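Local coordinates for immunoreactive 84kD antigen PG93 (Porphyromonas gingivalis, PDB 5M11), which serves as an essential bacterial surface component of the type-IX secretion system and binds zinc and calcium ions, at residues P311-M319 and A329-H340; F368-I376 and F387-F398. All blocks are in the same frame, centred on the assembly; numbering follows the deposited sequence.

Interaction 1 (P311-M319 and A329-H340); sequences PGDNDFYEM and ASGLWGTNLMGH. With ZN (zinc ion), chain H; ZN (zinc ion), chain F.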
loop_
_atom_site.group_PDB
_atom_site.type_symbol
_atom_site.label_atom_id
_atom_site.label_comp_id
_atom_site.label_asym_id
_atom_site.label_seq_id
_atom_site.Cartn_x
_atom_site.Cartn_y
_atom_site.Cartn_z
ATOM N N PRO A 311 6.915 -7.801 -2.560
ATOM C CA PRO A 311 7.680 -6.627 -3.021
ATOM C C PRO A 311 8.729 -6.177 -1.994
ATOM O O PRO A 311 8.624 -6.539 -0.825
ATOM C CB PRO A 311 6.602 -5.555 -3.236
ATOM C CG PRO A 311 5.475 -5.964 -2.434
ATOM C CD PRO A 311 5.507 -7.455 -2.291
ATOM N N GLY A 312 9.737 -5.426 -2.443
ATOM C CA GLY A 312 10.798 -4.894 -1.587
ATOM C C GLY A 312 10.268 -3.973 -0.502
ATOM O O GLY A 312 10.774 -3.980 0.621
ATOM N N ASP A 313 9.236 -3.170 -0.853
ATOM C CA ASP A 313 8.476 -2.238 -0.014
ATOM C C ASP A 313 7.051 -2.119 -0.584
ATOM O O ASP A 313 6.754 -2.736 -1.608
ATOM C CB ASP A 313 9.170 -0.864 0.116
ATOM C CG ASP A 313 9.589 -0.173 -1.170
ATOM O OD1 ASP A 313 10.653 0.490 -1.167
ATOM O OD2 ASP A 313 8.821 -0.232 -2.155
ATOM N N ASN A 314 6.163 -1.372 0.085
ATOM C CA ASN A 314 4.777 -1.228 -0.373
ATOM C C ASN A 314 4.567 0.125 -1.067
ATOM O O ASN A 314 3.464 0.688 -0.994
ATOM C CB ASN A 314 3.804 -1.386 0.798
ATOM C CG ASN A 314 3.936 -2.672 1.576
ATOM O OD1 ASN A 314 3.859 -3.768 1.021
ATOM N ND2 ASN A 314 4.021 -2.559 2.895
ATOM N N ASP A 315 5.620 0.624 -1.781
ATOM C CA ASP A 315 5.599 1.934 -2.447
ATOM C C ASP A 315 5.484 1.811 -3.979
ATOM O O ASP A 315 6.387 1.324 -4.642
ATOM C CB ASP A 315 6.835 2.765 -2.059
ATOM C CG ASP A 315 7.131 2.920 -0.576
ATOM O OD1 ASP A 315 6.544 2.171 0.236
ATOM O OD2 ASP A 315 7.995 3.745 -0.230
ATOM N N PHE A 316 4.350 2.250 -4.532
ATOM C CA PHE A 316 4.080 2.157 -5.963
ATOM C C PHE A 316 3.749 3.554 -6.489
ATOM O O PHE A 316 2.596 3.873 -6.807
ATOM C CB PHE A 316 2.982 1.102 -6.251
ATOM C CG PHE A 316 3.429 -0.278 -5.806
ATOM C CD1 PHE A 316 3.969 -1.178 -6.719
ATOM C CD2 PHE A 316 3.401 -0.640 -4.455
ATOM C CE1 PHE A 316 4.465 -2.414 -6.294
ATOM C CE2 PHE A 316 3.927 -1.858 -4.029
ATOM C CZ PHE A 316 4.442 -2.742 -4.951
ATOM N N TYR A 317 4.799 4.405 -6.521
ATOM C CA TYR A 317 4.765 5.772 -7.015
ATOM C C TYR A 317 4.431 5.718 -8.501
ATOM O O TYR A 317 3.546 6.436 -8.972
ATOM C CB TYR A 317 6.121 6.474 -6.753
ATOM C CG TYR A 317 6.165 7.882 -7.301
ATOM C CD1 TYR A 317 5.685 8.956 -6.558
ATOM C CD2 TYR A 317 6.607 8.132 -8.602
ATOM C CE1 TYR A 317 5.652 10.246 -7.086
ATOM C CE2 TYR A 317 6.553 9.411 -9.151
ATOM C CZ TYR A 317 6.088 10.470 -8.383
ATOM O OH TYR A 317 6.060 11.747 -8.901
ATOM N N GLU A 318 5.158 4.867 -9.232
ATOM C CA GLU A 318 4.955 4.667 -10.655
ATOM C C GLU A 318 5.048 3.168 -10.936
ATOM O O GLU A 318 5.842 2.472 -10.307
ATOM C CB GLU A 318 5.939 5.513 -11.505
ATOM C CG GLU A 318 5.840 5.343 -13.031
ATOM C CD GLU A 318 4.798 6.065 -13.884
ATOM O OE1 GLU A 318 3.912 6.760 -13.332
ATOM O OE2 GLU A 318 4.860 5.904 -15.127
ATOM N N MET A 319 4.155 2.677 -11.813
ATOM C CA MET A 319 4.052 1.297 -12.269
ATOM C C MET A 319 3.806 1.241 -13.763
ATOM O O MET A 319 3.109 2.100 -14.296
ATOM C CB MET A 319 2.893 0.550 -11.597
ATOM C CG MET A 319 2.953 0.377 -10.120
ATOM S SD MET A 319 1.719 -0.900 -9.750
ATOM C CE MET A 319 0.200 -0.049 -10.032
ATOM N N ALA A 329 8.405 1.532 -9.396
ATOM C CA ALA A 329 9.361 2.468 -8.801
ATOM C C ALA A 329 8.773 2.984 -7.511
ATOM O O ALA A 329 7.625 3.436 -7.492
ATOM C CB ALA A 329 9.653 3.620 -9.759
ATOM N N SER A 330 9.526 2.899 -6.430
ATOM C CA SER A 330 8.996 3.307 -5.144
ATOM C C SER A 330 9.281 4.779 -4.828
ATOM O O SER A 330 8.358 5.466 -4.388
ATOM C CB SER A 330 9.530 2.398 -4.040
ATOM O OG SER A 330 10.925 2.528 -3.844
ATOM N N GLY A 331 10.536 5.219 -5.056
ATOM C CA GLY A 331 11.098 6.548 -4.781
ATOM C C GLY A 331 10.158 7.726 -4.891
ATOM O O GLY A 331 9.309 7.756 -5.781
ATOM N N LEU A 332 10.315 8.706 -3.989
ATOM C CA LEU A 332 9.450 9.886 -3.880
ATOM C C LEU A 332 9.871 11.103 -4.747
ATOM O O LEU A 332 11.037 11.244 -5.134
ATOM C CB LEU A 332 9.381 10.316 -2.405
ATOM C CG LEU A 332 8.140 9.871 -1.616
ATOM C CD1 LEU A 332 8.085 8.347 -1.430
ATOM C CD2 LEU A 332 8.101 10.536 -0.258
ATOM N N TRP A 333 8.877 11.978 -5.038
ATOM C CA TRP A 333 9.022 13.232 -5.792
ATOM C C TRP A 333 8.563 14.417 -4.924
ATOM O O TRP A 333 7.684 14.281 -4.063
ATOM C CB TRP A 333 8.233 13.195 -7.137
ATOM C CG TRP A 333 8.205 14.485 -7.934
ATOM C CD1 TRP A 333 9.080 14.865 -8.912
ATOM C CD2 TRP A 333 7.240 15.552 -7.825
ATOM N NE1 TRP A 333 8.737 16.106 -9.402
ATOM C CE2 TRP A 333 7.613 16.552 -8.751
ATOM C CE3 TRP A 333 6.114 15.777 -7.006
ATOM C CZ2 TRP A 333 6.890 17.749 -8.895
ATOM C CZ3 TRP A 333 5.403 16.964 -7.145
ATOM C CH2 TRP A 333 5.789 17.933 -8.079
ATOM N N GLY A 334 9.169 15.564 -5.206
ATOM C CA GLY A 334 8.917 16.859 -4.597
ATOM C C GLY A 334 9.861 17.875 -5.201
ATOM O O GLY A 334 10.518 17.587 -6.211
ATOM N N THR A 335 9.939 19.075 -4.596
ATOM C CA THR A 335 10.861 20.118 -5.058
ATOM C C THR A 335 12.255 19.718 -4.555
ATOM O O THR A 335 13.251 19.858 -5.274
ATOM C CB THR A 335 10.401 21.514 -4.587
ATOM O OG1 THR A 335 9.030 21.712 -4.942
ATOM C CG2 THR A 335 11.256 22.645 -5.165
ATOM N N ASN A 336 12.289 19.184 -3.311
ATOM C CA ASN A 336 13.466 18.706 -2.585
ATOM C C ASN A 336 13.069 17.537 -1.618
ATOM O O ASN A 336 13.721 17.359 -0.581
ATOM C CB ASN A 336 14.145 19.875 -1.810
ATOM C CG ASN A 336 14.422 21.132 -2.618
ATOM O OD1 ASN A 336 15.408 21.235 -3.362
ATOM N ND2 ASN A 336 13.529 22.105 -2.512
ATOM N N LEU A 337 11.999 16.742 -1.969
ATOM C CA LEU A 337 11.516 15.574 -1.190
ATOM C C LEU A 337 12.318 14.329 -1.636
ATOM O O LEU A 337 11.809 13.418 -2.302
ATOM C CB LEU A 337 9.974 15.376 -1.320
ATOM C CG LEU A 337 9.274 14.317 -0.415
ATOM C CD1 LEU A 337 9.332 14.687 1.065
ATOM C CD2 LEU A 337 7.821 14.143 -0.811
ATOM N N MET A 338 13.612 14.348 -1.279
ATOM C CA MET A 338 14.619 13.352 -1.626
ATOM C C MET A 338 14.914 12.430 -0.442
ATOM O O MET A 338 14.172 12.432 0.543
ATOM C CB MET A 338 15.907 14.072 -2.093
ATOM C CG MET A 338 15.792 14.680 -3.479
ATOM S SD MET A 338 17.131 15.820 -3.903
ATOM C CE MET A 338 18.428 14.666 -4.358
ATOM N N GLY A 339 15.972 11.629 -0.576
ATOM C CA GLY A 339 16.447 10.717 0.455
ATOM C C GLY A 339 15.728 9.390 0.589
ATOM O O GLY A 339 16.082 8.602 1.478
ATOM N N HIS A 340 14.698 9.138 -0.260
ATOM C CA HIS A 340 13.968 7.872 -0.215
ATOM C C HIS A 340 14.800 6.835 -0.928
ATOM O O HIS A 340 15.081 7.002 -2.114
ATOM C CB HIS A 340 12.560 7.981 -0.828
ATOM C CG HIS A 340 11.702 6.782 -0.543
ATOM N ND1 HIS A 340 11.924 5.567 -1.170
ATOM C CD2 HIS A 340 10.661 6.647 0.311
ATOM C CE1 HIS A 340 11.021 4.735 -0.673
ATOM N NE2 HIS A 340 10.236 5.340 0.220
HETATM ZN ZN ZN H . 8.963 4.272 1.557
HETATM ZN ZN ZN F . 2.227 5.739 -14.601
HETATM O O HOH W 1 1.401 7.790 -13.844
#

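Interaction 2 (F368-I376 and F387-F398); sequences FSFNDAIDI and FVGTWGNGLFEF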
loop_
_atom_site.group_PDB
_atom_site.type_symbol
_atom_site.label_atom_id
_atom_site.label_comp_id
_atom_site.label_asym_id
_atom_site.label_seq_id
_atom_site.Cartn_x
_atom_site.Cartn_y
_atom_site.Cartn_z
ATOM N N PHE A 368 27.699 7.530 -5.713
ATOM C CA PHE A 368 26.341 7.940 -6.112
ATOM C C PHE A 368 25.425 7.320 -5.060
ATOM O O PHE A 368 25.891 6.447 -4.318
ATOM C CB PHE A 368 25.982 7.565 -7.559
ATOM C CG PHE A 368 26.024 6.092 -7.862
ATOM C CD1 PHE A 368 24.859 5.335 -7.860
ATOM C CD2 PHE A 368 27.226 5.463 -8.171
ATOM C CE1 PHE A 368 24.898 3.969 -8.151
ATOM C CE2 PHE A 368 27.266 4.095 -8.447
ATOM C CZ PHE A 368 26.102 3.358 -8.435
ATOM N N SER A 369 24.180 7.783 -4.922
ATOM C CA SER A 369 23.392 7.275 -3.802
ATOM C C SER A 369 22.225 6.322 -4.154
ATOM O O SER A 369 21.731 5.663 -3.235
ATOM C CB SER A 369 22.858 8.437 -2.966
ATOM O OG SER A 369 22.027 9.319 -3.703
ATOM N N PHE A 370 21.813 6.208 -5.432
ATOM C CA PHE A 370 20.659 5.389 -5.864
ATOM C C PHE A 370 19.451 5.607 -4.951
ATOM O O PHE A 370 19.058 4.725 -4.181
ATOM C CB PHE A 370 20.933 3.875 -6.040
ATOM C CG PHE A 370 19.780 3.191 -6.761
ATOM C CD1 PHE A 370 19.403 3.585 -8.042
ATOM C CD2 PHE A 370 19.039 2.194 -6.137
ATOM C CE1 PHE A 370 18.329 2.972 -8.692
ATOM C CE2 PHE A 370 17.959 1.585 -6.790
ATOM C CZ PHE A 370 17.611 1.978 -8.061
ATOM N N ASN A 371 18.911 6.824 -5.020
ATOM C CA ASN A 371 17.742 7.257 -4.273
ATOM C C ASN A 371 16.704 7.829 -5.218
ATOM O O ASN A 371 17.035 8.295 -6.314
ATOM C CB ASN A 371 18.116 8.319 -3.217
ATOM C CG ASN A 371 18.896 7.841 -2.013
ATOM O OD1 ASN A 371 18.648 6.776 -1.429
ATOM N ND2 ASN A 371 19.797 8.687 -1.553
ATOM N N ASP A 372 15.449 7.819 -4.755
ATOM C CA ASP A 372 14.262 8.367 -5.388
ATOM C C ASP A 372 14.146 7.943 -6.840
ATOM O O ASP A 372 14.151 8.790 -7.738
ATOM C CB ASP A 372 14.209 9.904 -5.260
ATOM C CG ASP A 372 14.701 10.442 -3.932
ATOM O OD1 ASP A 372 14.009 10.223 -2.908
ATOM O OD2 ASP A 372 15.783 11.076 -3.914
ATOM N N ALA A 373 14.043 6.622 -7.066
ATOM C CA ALA A 373 13.774 6.053 -8.385
ATOM C C ALA A 373 12.304 6.365 -8.680
ATOM O O ALA A 373 11.433 5.927 -7.930
ATOM C CB ALA A 373 14.050 4.557 -8.375
ATOM N N ILE A 374 12.027 7.209 -9.680
ATOM C CA ILE A 374 10.654 7.679 -9.895
ATOM C C ILE A 374 10.003 7.313 -11.262
ATOM O O ILE A 374 8.794 7.561 -11.415
ATOM C CB ILE A 374 10.588 9.212 -9.683
ATOM C CG1 ILE A 374 11.723 9.930 -10.423
ATOM C CG2 ILE A 374 10.578 9.555 -8.201
ATOM C CD1 ILE A 374 11.332 11.143 -10.941
ATOM N N ASP A 375 10.761 6.769 -12.240
ATOM C CA ASP A 375 10.165 6.373 -13.522
ATOM C C ASP A 375 10.902 5.181 -14.155
ATOM O O ASP A 375 12.113 5.013 -14.000
ATOM C CB ASP A 375 10.067 7.549 -14.528
ATOM C CG ASP A 375 8.829 7.562 -15.441
ATOM O OD1 ASP A 375 8.189 6.489 -15.618
ATOM O OD2 ASP A 375 8.522 8.630 -16.006
ATOM N N ILE A 376 10.124 4.341 -14.842
ATOM C CA ILE A 376 10.577 3.157 -15.557
ATOM C C ILE A 376 10.263 3.326 -17.037
ATOM O O ILE A 376 9.284 3.999 -17.403
ATOM C CB ILE A 376 9.925 1.850 -15.005
ATOM C CG1 ILE A 376 9.728 1.869 -13.451
ATOM C CG2 ILE A 376 10.691 0.591 -15.470
ATOM C CD1 ILE A 376 11.000 1.669 -12.561
ATOM N N PHE A 387 15.201 0.960 -18.447
ATOM C CA PHE A 387 15.864 2.134 -17.887
ATOM C C PHE A 387 15.081 2.671 -16.689
ATOM O O PHE A 387 13.852 2.490 -16.600
ATOM C CB PHE A 387 16.038 3.236 -18.950
ATOM C CG PHE A 387 17.209 3.040 -19.887
ATOM C CD1 PHE A 387 18.457 3.587 -19.593
ATOM C CD2 PHE A 387 17.065 2.319 -21.064
ATOM C CE1 PHE A 387 19.542 3.401 -20.457
ATOM C CE2 PHE A 387 18.152 2.121 -21.917
ATOM C CZ PHE A 387 19.378 2.673 -21.615
ATOM N N VAL A 388 15.804 3.308 -15.746
ATOM C CA VAL A 388 15.211 3.894 -14.541
ATOM C C VAL A 388 15.723 5.332 -14.346
ATOM O O VAL A 388 16.924 5.580 -14.365
ATOM C CB VAL A 388 15.432 3.031 -13.270
ATOM C CG1 VAL A 388 14.769 3.665 -12.044
ATOM C CG2 VAL A 388 14.913 1.611 -13.477
ATOM N N GLY A 389 14.789 6.251 -14.143
ATOM C CA GLY A 389 15.088 7.649 -13.893
ATOM C C GLY A 389 14.976 7.961 -12.422
ATOM O O GLY A 389 13.903 7.785 -11.830
ATOM N N THR A 390 16.102 8.369 -11.813
ATOM C CA THR A 390 16.157 8.766 -10.411
ATOM C C THR A 390 16.116 10.286 -10.315
ATOM O O THR A 390 16.747 10.985 -11.120
ATOM C CB THR A 390 17.387 8.207 -9.695
ATOM O OG1 THR A 390 18.558 8.645 -10.374
ATOM C CG2 THR A 390 17.360 6.685 -9.561
ATOM N N TRP A 391 15.364 10.800 -9.339
ATOM C CA TRP A 391 15.258 12.235 -9.159
ATOM C C TRP A 391 16.439 12.726 -8.298
ATOM O O TRP A 391 16.365 12.750 -7.064
ATOM C CB TRP A 391 13.888 12.603 -8.580
ATOM C CG TRP A 391 13.484 14.014 -8.863
ATOM C CD1 TRP A 391 13.383 15.030 -7.960
ATOM C CD2 TRP A 391 13.131 14.569 -10.139
ATOM N NE1 TRP A 391 12.998 16.186 -8.592
ATOM C CE2 TRP A 391 12.837 15.933 -9.933
ATOM C CE3 TRP A 391 13.084 14.058 -11.451
ATOM C CZ2 TRP A 391 12.493 16.791 -10.989
ATOM C CZ3 TRP A 391 12.751 14.912 -12.493
ATOM C CH2 TRP A 391 12.469 16.261 -12.260
ATOM N N GLY A 392 17.542 13.039 -8.982
ATOM C CA GLY A 392 18.778 13.501 -8.368
ATOM C C GLY A 392 20.025 12.695 -8.685
ATOM O O GLY A 392 21.113 13.265 -8.709
ATOM N N ASN A 393 19.899 11.376 -8.946
ATOM C CA ASN A 393 21.064 10.508 -9.191
ATOM C C ASN A 393 21.306 10.063 -10.674
ATOM O O ASN A 393 22.256 9.312 -10.937
ATOM C CB ASN A 393 20.990 9.268 -8.300
ATOM C CG ASN A 393 21.383 9.543 -6.873
ATOM O OD1 ASN A 393 22.563 9.782 -6.555
ATOM N ND2 ASN A 393 20.393 9.506 -5.983
ATOM N N GLY A 394 20.485 10.530 -11.608
ATOM C CA GLY A 394 20.671 10.227 -13.026
ATOM C C GLY A 394 19.816 9.129 -13.624
ATOM O O GLY A 394 18.770 8.777 -13.078
ATOM N N LEU A 395 20.244 8.629 -14.793
ATOM C CA LEU A 395 19.576 7.572 -15.545
ATOM C C LEU A 395 20.303 6.254 -15.328
ATOM O O LEU A 395 21.540 6.206 -15.336
ATOM C CB LEU A 395 19.536 7.935 -17.038
ATOM C CG LEU A 395 18.790 7.006 -17.995
ATOM C CD1 LEU A 395 17.363 6.800 -17.568
ATOM C CD2 LEU A 395 18.806 7.567 -19.378
ATOM N N PHE A 396 19.540 5.184 -15.124
ATOM C CA PHE A 396 20.104 3.873 -14.854
ATOM C C PHE A 396 19.653 2.872 -15.892
ATOM O O PHE A 396 18.504 2.896 -16.332
ATOM C CB PHE A 396 19.728 3.414 -13.439
ATOM C CG PHE A 396 20.462 4.159 -12.339
ATOM C CD1 PHE A 396 21.591 3.609 -11.737
ATOM C CD2 PHE A 396 20.013 5.402 -11.893
ATOM C CE1 PHE A 396 22.256 4.287 -10.708
ATOM C CE2 PHE A 396 20.702 6.094 -10.885
ATOM C CZ PHE A 396 21.802 5.521 -10.284
ATOM N N GLU A 397 20.590 2.018 -16.314
ATOM C CA GLU A 397 20.354 0.971 -17.294
ATOM C C GLU A 397 20.395 -0.364 -16.599
ATOM O O GLU A 397 21.375 -0.684 -15.908
ATOM C CB GLU A 397 21.390 1.026 -18.435
ATOM C CG GLU A 397 21.040 0.130 -19.612
ATOM C CD GLU A 397 21.800 0.340 -20.909
ATOM O OE1 GLU A 397 22.634 1.268 -20.982
ATOM O OE2 GLU A 397 21.536 -0.415 -21.870
ATOM N N PHE A 398 19.325 -1.139 -16.777
ATOM C CA PHE A 398 19.232 -2.492 -16.252
ATOM C C PHE A 398 19.245 -3.446 -17.430
ATOM O O PHE A 398 18.687 -3.124 -18.486
ATOM C CB PHE A 398 18.000 -2.660 -15.372
ATOM C CG PHE A 398 18.121 -1.938 -14.047
ATOM C CD1 PHE A 398 18.541 -2.609 -12.906
ATOM C CD2 PHE A 398 17.830 -0.578 -13.944
ATOM C CE1 PHE A 398 18.669 -1.934 -11.687
ATOM C CE2 PHE A 398 17.970 0.094 -12.727
ATOM C CZ PHE A 398 18.379 -0.589 -11.606
#

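Interaction 1 (P311-M319 and A329-H340)
Glu318 and Ala329 form an antiparallel, hydrogen-bonded pair where strand 318-322 begins and strand 325-329 ends. Ala329 N gives a nearly straight bond to Glu318 O (2.9 Å, 174° at the hydrogen). In return, Ala329 O receives two weak bonds, from Tyr317 N and Glu318 N. Two residues thus face one, a classic beta bulge, on the first two strands of a four-stranded antiparallel sheet whose strands follow in sequence order, as in a beta-propeller blade. Before the bulge on one segment and after it on the other, the backbone is loop, and Asp315 CB lies beside Ser330 CB.

Tyr317 carries its CG anti to the backbone N (chi1 177°), which lays the ring along the 329-340 loop. The ring lies obliquely by Gly331 O, and its CZ packs on Trp333 CB at 3.7 Å. Trp333 offers that CB while its indole points away, NE1 bonding to Ser469 OG; Tyr317 OH is bonded to Lys425. The loop then returns to bring His340 to Asp315. Aspartate, short and anionic, and histidine, with its nitrogen at the ring edge, are both apt zinc ligands. The two side chains approach from opposite directions, carboxylate and imidazole planes 55° apart, and Asp315 OD2 and His340 NE2 each lie 2.1 Å from the zinc, sharing the metal rather than a proton. Two further atoms from elsewhere complete its coordination. Nearby, Asp313 accepts a weak bond from Ser330 OG, but its main partner is Lys345, in a salt bridge at OD2.

Glu318 turns away from Ala329 to a second zinc. Its chain bends at chi2, giving an uneven two-oxygen grip (OE1 2.3 Å, OE2 2.7 Å from the ion); water 1 and one outside atom also bind it.

Interaction 2 (F368-I376 and F387-F398)
Val388 sits in a non-hydrogen-bonded pair with Ile376, and the two side chains lie side by side, pointing the same way. The CG1 methyl of Val388 also packs on Ala373 CB (3.8 Å), so branched and small apolar residues fill the same face. Next comes Gly389, whose N binds Asp375 O at 3.0 Å. Its own O is the fork of a classic beta bulge, taking a bond from Ile374 N (2.9 Å) and a weak one from Asp375 N.

Thr390 splits its roles: CG2 turns to the Phe370 ring, while Gly394 O accepts from both Thr390 OG1 and Thr390 N. Strands 373-378, 386-390 and 394-399 are successive members of a four-stranded antiparallel sheet, arranged as in a propeller blade, and at Trp391 the chain turns the corner between strands 386-390 and 394-399. Trp391 N holds Asp372 O at 2.8 Å. Its CE3 meets the CD1 methyl of Ile374.

Gly392 and Gly394 adopt backbone angles that call for glycine, and between them Asn393 uses both ends of its amide on Ser369. OD1 accepts from Ser369 N (3.0 Å), which stands 53° out of the carbonyl plane, and ND2 donates to Ser369 OG.

Phe396 receives the edge of Phe370 on one face, a T-shaped pair with planes 72° apart and CD1 of Phe370 3.8 Å from CZ of Phe396. Phe370 CG, anti to the backbone N (chi1 -168°), carries the ring there although CB points away. Phe368 meets it obliquely at CE1, completing an aromatic cluster. The edge of Phe398 brings CZ within 4.4 Å of Phe370 CZ.

How the interactions relate
Interactions 1 and 2 follow in series along the chain, each at the opening of a four-stranded sheet, with centres 11 Å apart. They are joined directly: His340 O lies 2.8 Å from Asp372 N, a probable hydrogen bond, and Asp372 OD1 accepts from His340 N, which probably steadies the backbone of His340. Gly331 O packs on Ile374 CG2, and the Trp333 and Trp391 rings meet with planes about 55° apart. At the other zinc site, Glu318 OE2 lies 3.4 Å from Asp375 OD1. The zinc ion held by Glu318, about 6 Å from the nearest atom of the Asp375 side chain, may ease the repulsion between these like charges.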